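PDB 4HC5: Glyoxalase/bleomycin resistance protein/dioxygenase from Sphaerobacter thermophilus, which is of unconfirmed function but belongs to the vicinal oxygen chelate (glyoxalase/bleomycin resistance/dioxygenase) superfamily and may act as a dioxygenase. Local coordinates for residues A[27-30]-A[31-35]; A[104-107]-A[108-111]. All coordinates share one frame; numbering follows the deposited sequence.

Interaction 1: residues A[27-30]-A[31-35]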
ATOM      1  N   ALA A  27      -4.447  14.104 -10.624  1.00 17.05           N
ATOM      2  CA  ALA A  27      -4.077  12.711 -10.325  1.00 17.56           C
ATOM      3  C   ALA A  27      -5.196  11.751 -10.678  1.00 16.15           C
ATOM      4  O   ALA A  27      -4.984  10.714 -11.311  1.00 17.73           O
ATOM      5  CB  ALA A  27      -3.610  12.557  -8.887  1.00 17.20           C
ATOM      6  N   LEU A  28      -6.434  12.151 -10.383  1.00 18.74           N
ATOM      7  CA  LEU A  28      -7.590  11.334 -10.783  1.00 18.34           C
ATOM      8  C   LEU A  28      -7.588  11.140 -12.296  1.00 19.11           C
ATOM      9  O   LEU A  28      -7.851  10.010 -12.787  1.00 20.74           O
ATOM     10  CB  LEU A  28      -8.904  11.947 -10.344  1.00 21.78           C
ATOM     11  CG  LEU A  28      -9.364  11.663  -8.922  1.00 22.29           C
ATOM     12  CD1 LEU A  28     -10.575  12.558  -8.593  1.00 24.08           C
ATOM     13  CD2 LEU A  28      -9.776  10.156  -8.867  1.00 20.83           C
ATOM     14  N   ASP A  29      -7.360  12.221 -13.037  1.00 18.98           N
ATOM     15  CA  ASP A  29      -7.395  12.087 -14.502  1.00 21.64           C
ATOM     16  C   ASP A  29      -6.384  11.025 -14.941  1.00 22.94           C
ATOM     17  O   ASP A  29      -6.655  10.199 -15.782  1.00 21.18           O
ATOM     18  CB  ASP A  29      -7.102  13.418 -15.154  1.00 24.28           C
ATOM     19  CG  ASP A  29      -7.312  13.443 -16.660  1.00 33.87           C
ATOM     20  OD1 ASP A  29      -8.189  12.746 -17.254  1.00 38.11           O
ATOM     21  OD2 ASP A  29      -6.574  14.262 -17.244  1.00 49.97           O
ATOM     22  N   PHE A  30      -5.190  11.095 -14.394  1.00 18.54           N
ATOM     23  CA  PHE A  30      -4.118  10.209 -14.757  1.00 18.04           C
ATOM     24  C   PHE A  30      -4.483   8.729 -14.411  1.00 17.57           C
ATOM     25  O   PHE A  30      -4.398   7.817 -15.221  1.00 17.49           O
ATOM     26  CB  PHE A  30      -2.811  10.583 -14.103  1.00 17.93           C
ATOM     27  CG  PHE A  30      -1.694   9.642 -14.457  1.00 18.92           C
ATOM     28  CD1 PHE A  30      -1.028   9.724 -15.677  1.00 20.86           C
ATOM     29  CD2 PHE A  30      -1.293   8.675 -13.583  1.00 20.44           C
ATOM     30  CE1 PHE A  30       0.030   8.891 -15.970  1.00 20.71           C
ATOM     31  CE2 PHE A  30      -0.294   7.814 -13.893  1.00 20.62           C
ATOM     32  CZ  PHE A  30       0.382   7.924 -15.082  1.00 20.45           C
ATOM     33  N   TYR A  31      -4.796   8.497 -13.145  1.00 16.86           N
ATOM     34  CA  TYR A  31      -5.060   7.117 -12.674  1.00 16.57           C
ATOM     35  C   TYR A  31      -6.296   6.540 -13.362  1.00 16.98           C
ATOM     36  O   TYR A  31      -6.273   5.348 -13.663  1.00 18.03           O
ATOM     37  CB  TYR A  31      -5.162   7.015 -11.118  1.00 16.88           C
ATOM     38  CG  TYR A  31      -3.792   7.166 -10.519  1.00 16.59           C
ATOM     39  CD1 TYR A  31      -3.004   6.042 -10.325  1.00 16.83           C
ATOM     40  CD2 TYR A  31      -3.244   8.365 -10.225  1.00 16.16           C
ATOM     41  CE1 TYR A  31      -1.683   6.121  -9.901  1.00 16.84           C
ATOM     42  CE2 TYR A  31      -1.913   8.485  -9.775  1.00 16.43           C
ATOM     43  CZ  TYR A  31      -1.104   7.370  -9.646  1.00 16.30           C
ATOM     44  OH  TYR A  31       0.211   7.419  -9.280  1.00 16.89           O
ATOM     45  N   VAL A  32      -7.350   7.323 -13.551  1.00 17.80           N
ATOM     46  CA  VAL A  32      -8.576   6.825 -14.131  1.00 17.30           C
ATOM     47  C   VAL A  32      -8.401   6.717 -15.693  1.00 20.71           C
ATOM     48  O   VAL A  32      -8.604   5.641 -16.289  1.00 23.41           O
ATOM     49  CB  VAL A  32      -9.811   7.685 -13.751  1.00 19.01           C
ATOM     50  CG1 VAL A  32     -11.058   7.266 -14.582  1.00 22.45           C
ATOM     51  CG2 VAL A  32     -10.022   7.593 -12.240  1.00 20.71           C
ATOM     52  N   ASN A  33      -8.063   7.818 -16.337  1.00 20.41           N
ATOM     53  CA  ASN A  33      -8.071   7.847 -17.817  1.00 20.77           C
ATOM     54  C   ASN A  33      -6.852   7.272 -18.485  1.00 22.62           C
ATOM     55  O   ASN A  33      -6.888   6.816 -19.597  1.00 29.31           O
ATOM     56  CB  ASN A  33      -8.376   9.264 -18.262  1.00 24.16           C
ATOM     57  CG  ASN A  33      -9.743   9.652 -17.840  1.00 26.73           C
ATOM     58  OD1 ASN A  33     -10.671   8.859 -17.970  1.00 30.27           O
ATOM     59  ND2 ASN A  33      -9.869  10.855 -17.263  1.00 34.90           N
ATOM     60  N   THR A  34      -5.717   7.405 -17.833  1.00 18.34           N
ATOM     61  CA  THR A  34      -4.487   6.864 -18.378  1.00 19.00           C
ATOM     62  C   THR A  34      -4.220   5.409 -17.925  1.00 19.03           C
ATOM     63  O   THR A  34      -3.954   4.545 -18.754  1.00 20.56           O
ATOM     64  CB  THR A  34      -3.263   7.752 -18.182  1.00 18.55           C
ATOM     65  OG1 THR A  34      -3.484   9.035 -18.818  1.00 25.31           O
ATOM     66  CG2 THR A  34      -1.946   7.094 -18.721  1.00 22.11           C
ATOM     67  N   LEU A  35      -4.291   5.153 -16.612  1.00 18.06           N
ATOM     68  CA  LEU A  35      -4.042   3.806 -16.089  1.00 19.51           C
ATOM     69  C   LEU A  35      -5.238   2.890 -16.078  1.00 19.17           C
ATOM     70  O   LEU A  35      -5.114   1.695 -15.853  1.00 21.18           O
ATOM     71  CB  LEU A  35      -3.359   3.787 -14.735  1.00 18.87           C
ATOM     72  CG  LEU A  35      -1.993   4.475 -14.614  1.00 20.04           C
ATOM     73  CD1 LEU A  35      -1.403   4.250 -13.224  1.00 20.24           C
ATOM     74  CD2 LEU A  35      -1.036   4.058 -15.730  1.00 24.26           C
TER
HETATM   75  O   HOH W   1      -5.068  11.013 -18.204  1.00 40.43           O

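Interaction 2: residues A[104-107]-A[108-111]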
ATOM      1  N   PHE A 104       8.212   5.282 -18.904  1.00 19.83           N
ATOM      2  CA  PHE A 104       8.827   4.031 -18.408  1.00 17.04           C
ATOM      3  C   PHE A 104      10.329   4.191 -18.366  1.00 17.58           C
ATOM      4  O   PHE A 104      10.924   4.981 -19.150  1.00 18.90           O
ATOM      5  CB  PHE A 104       8.547   2.870 -19.340  1.00 17.05           C
ATOM      6  CG  PHE A 104       7.157   2.380 -19.310  1.00 17.14           C
ATOM      7  CD1 PHE A 104       6.135   2.904 -20.078  1.00 18.74           C
ATOM      8  CD2 PHE A 104       6.834   1.334 -18.441  1.00 17.22           C
ATOM      9  CE1 PHE A 104       4.864   2.459 -19.962  1.00 19.30           C
ATOM     10  CE2 PHE A 104       5.539   0.859 -18.351  1.00 17.63           C
ATOM     11  CZ  PHE A 104       4.540   1.431 -19.105  1.00 18.03           C
ATOM     12  N   THR A 105      10.990   3.450 -17.486  1.00 16.80           N
ATOM     13  CA  THR A 105      12.442   3.467 -17.417  1.00 17.69           C
ATOM     14  C   THR A 105      13.122   2.717 -18.608  1.00 17.66           C
ATOM     15  O   THR A 105      14.239   3.040 -18.993  1.00 20.59           O
ATOM     16  CB  THR A 105      12.964   2.948 -16.085  1.00 18.61           C
ATOM     17  OG1 THR A 105      12.537   1.625 -15.906  1.00 19.37           O
ATOM     18  CG2 THR A 105      12.481   3.822 -14.928  1.00 20.58           C
ATOM     19  N   LYS A 106      12.423   1.700 -19.088  1.00 18.91           N
ATOM     20  CA  LYS A 106      12.925   0.813 -20.175  1.00 20.24           C
ATOM     21  C   LYS A 106      11.836  -0.197 -20.523  1.00 18.77           C
ATOM     22  O   LYS A 106      10.835  -0.312 -19.751  1.00 18.61           O
ATOM     23  CB  LYS A 106      14.247   0.123 -19.830  1.00 22.36           C
ATOM     24  CG  LYS A 106      14.144  -0.736 -18.564  1.00 21.39           C
ATOM     25  CD  LYS A 106      15.473  -1.391 -18.174  1.00 25.11           C
ATOM     26  CE  LYS A 106      15.308  -2.184 -16.902  1.00 30.96           C
ATOM     27  NZ  LYS A 106      16.661  -2.677 -16.586  1.00 42.39           N
ATOM     28  N   PRO A 107      11.998  -0.961 -21.607  1.00 18.45           N
ATOM     29  CA  PRO A 107      10.954  -1.945 -21.879  1.00 19.39           C
ATOM     30  C   PRO A 107      10.949  -3.071 -20.841  1.00 19.54           C
ATOM     31  O   PRO A 107      11.918  -3.257 -20.136  1.00 19.90           O
ATOM     32  CB  PRO A 107      11.342  -2.466 -23.274  1.00 23.16           C
ATOM     33  CG  PRO A 107      12.155  -1.321 -23.859  1.00 24.11           C
ATOM     34  CD  PRO A 107      12.962  -0.870 -22.722  1.00 20.05           C
ATOM     35  N   PRO A 108       9.870  -3.825 -20.809  1.00 18.29           N
ATOM     36  CA  PRO A 108       9.838  -5.046 -19.970  1.00 18.04           C
ATOM     37  C   PRO A 108      11.065  -5.918 -20.228  1.00 19.41           C
ATOM     38  O   PRO A 108      11.505  -6.112 -21.362  1.00 21.37           O
ATOM     39  CB  PRO A 108       8.564  -5.730 -20.401  1.00 20.45           C
ATOM     40  CG  PRO A 108       7.661  -4.579 -20.878  1.00 20.99           C
ATOM     41  CD  PRO A 108       8.641  -3.694 -21.593  1.00 21.43           C
ATOM     42  N   GLU A 109      11.560  -6.427 -19.105  1.00 18.27           N
ATOM     43  CA  GLU A 109      12.712  -7.253 -19.043  1.00 19.29           C
ATOM     44  C   GLU A 109      12.557  -8.398 -18.063  1.00 19.44           C
ATOM     45  O   GLU A 109      11.803  -8.306 -17.072  1.00 18.50           O
ATOM     46  CB  GLU A 109      13.847  -6.380 -18.558  1.00 27.32           C
ATOM     47  CG  GLU A 109      15.229  -6.894 -18.705  1.00 30.47           C
ATOM     48  CD  GLU A 109      16.250  -5.809 -18.341  1.00 29.85           C
ATOM     49  OE1 GLU A 109      16.180  -4.749 -18.993  1.00 28.97           O
ATOM     50  OE2 GLU A 109      16.980  -5.993 -17.375  1.00 42.46           O
HETATM   51  N   MSE A 110      13.171  -9.520 -18.358  1.00 21.66           N
HETATM   52  CA  MSE A 110      13.102 -10.658 -17.446  1.00 21.24           C
HETATM   53  C   MSE A 110      13.886 -10.429 -16.173  1.00 19.89           C
HETATM   54  O   MSE A 110      15.053 -10.142 -16.178  1.00 24.63           O
HETATM   55  CB  MSE A 110      13.576 -11.936 -18.124  1.00 24.14           C
HETATM   56  CG  MSE A 110      13.495 -13.191 -17.244  1.00 22.08           C
HETATM   57 SE   MSE A 110      11.707 -13.697 -16.966  0.70 24.42          SE
HETATM   58  CE  MSE A 110      11.316 -14.328 -18.734  1.00 30.02           C
HETATM   59  N   MSE A 111      13.184 -10.576 -15.063  1.00 19.22           N
HETATM   60  CA  MSE A 111      13.803 -10.548 -13.788  1.00 18.33           C
HETATM   61  C   MSE A 111      14.353 -11.932 -13.414  1.00 20.30           C
HETATM   62  O   MSE A 111      13.817 -12.952 -13.875  1.00 22.44           O
HETATM   63  CB  MSE A 111      12.809 -10.123 -12.709  1.00 18.03           C
HETATM   64  CG  MSE A 111      12.213  -8.775 -12.955  1.00 20.48           C
HETATM   65 SE   MSE A 111      13.366  -7.273 -12.720  0.60 22.54          SE
HETATM   66  CE  MSE A 111      13.502  -6.738 -14.489  1.00 22.84           C
TER
HETATM   67  O   HOH W   2      16.302  -4.505 -14.560  1.00 41.93           O
HETATM   68  O   HOH W   3      14.785  -3.619 -20.856  1.00 27.69           O

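Interaction 1: residues A[27-30]-A[31-35]
Phe30 lays the edge of its ring against the face of Tyr31 in a T-shaped pair, centroids 5.3 Å apart and planes at 81°, with Phe30 CD2 lying above the rim of the tyrosine ring. With CG anti to its backbone N (chi1 179°), Phe30 also reaches on to Thr34 and Leu35: Phe30 CE1 lies 3.8 Å from Thr34 CG2 and Phe30 CE2 3.8 Å from Leu35 CD1, the two branched side chains meeting the ring obliquely. Tyr31 suits its place because the ring packs on Val54 and Leu65 while the hydroxyl at its end finds Asp122. On the exposed flank Asn33 ND2 points to Asp29 OD1, at a modelled 2.5 Å that is doubtfully short for such a bond. Behind these side chains stands the backbone. A water bridges Thr34 OG1 to Asp29 O, weakly at the latter. Phe30 O accepts from both Thr34 N and Leu35 N, each at 3.0 Å; the bond from Leu35 N, five residues on, is the pi-type one, while Thr34 N comes from above the carbonyl plane. The chemistry is thus divided: aromatic and aliphatic contacts on one side, amide and carboxylate on the other, with one carbonyl shared by two N-H groups as the helical turn widens.

Interaction 2: residues A[104-107]-A[108-111]
Lys106 and Glu109 join their charged ends across the two prolines that separate them. The lysine starts at a CB whose CG sits between the backbone N and the carbonyl carbon (chi1 59°), and from there the chain runs fully extended. Its aliphatic part makes the first approach: Lys106 CD lies 3.5 Å from Glu109 OE1 and Lys106 CE 3.4 Å from the same oxygen, so the methylenes pass alongside the carboxylate before the charge is reached. At the tip, Lys106 NZ stands 3.2 Å from OE1 and 3.4 Å from OE2 of Glu109, a salt bridge whose two hydrogen bonds are both weak. The ammonium therefore straddles the carboxylate without gripping either oxygen closely. One water bridges the pair, accepting from Lys106 NZ at 2.8 Å and donating to Glu109 OE2. A second water donates to Glu109 OE1 at 2.6 Å and to Pro107 O, fastening the carboxylate to the backbone as well. Long, flexible side chains suit this surface position, since each can reach past the two prolines and still keep its charge among waters.

Between them, Pro107 and Pro108 stiffen the chain and offer no amide hydrogen for pairing. Pro107 CB and Pro108 CD lie 3.4 Å apart, a closeness imposed by the peptide bond linking them, and both rings rest on Tyr94 of helix 90-99. Backbone bonds to strand 116-121 flank the prolines, Thr105 with Trp119 before them and Glu109 with Ala117 after; Lys106 O also bonds to Thr118 OG1. This is an interrupted strand, 103-110, at the edge of its sheet within the chain. With strand 116-121 it forms a beta hairpin in the second four-stranded sheet of the vicinal oxygen chelate fold.

From the N terminus, strand 13-20 leads into helix 24-34, where interaction 1 ties the last turns together before the chain enters strand 38-46. Strands 49-55 and 62-66 then complete the first sheet with 13-20 and 38-46. Strand 79-87 opens the second sheet, and helix 90-99 carries the chain to strand 103-110, where interaction 2 spans the proline break. Both contacts are local, each between residues close in sequence, so neither closes a long loop; they follow in series, without nesting or crossing. The centres of interactions 1 and 2 are about 22 Å apart and the nearest atoms of interactions 1 and 2 about 7 Å, without touching. One belongs to helix 24-34, packed on the first sheet, the other to strand 103-110 at the edge of the second sheet within this chain.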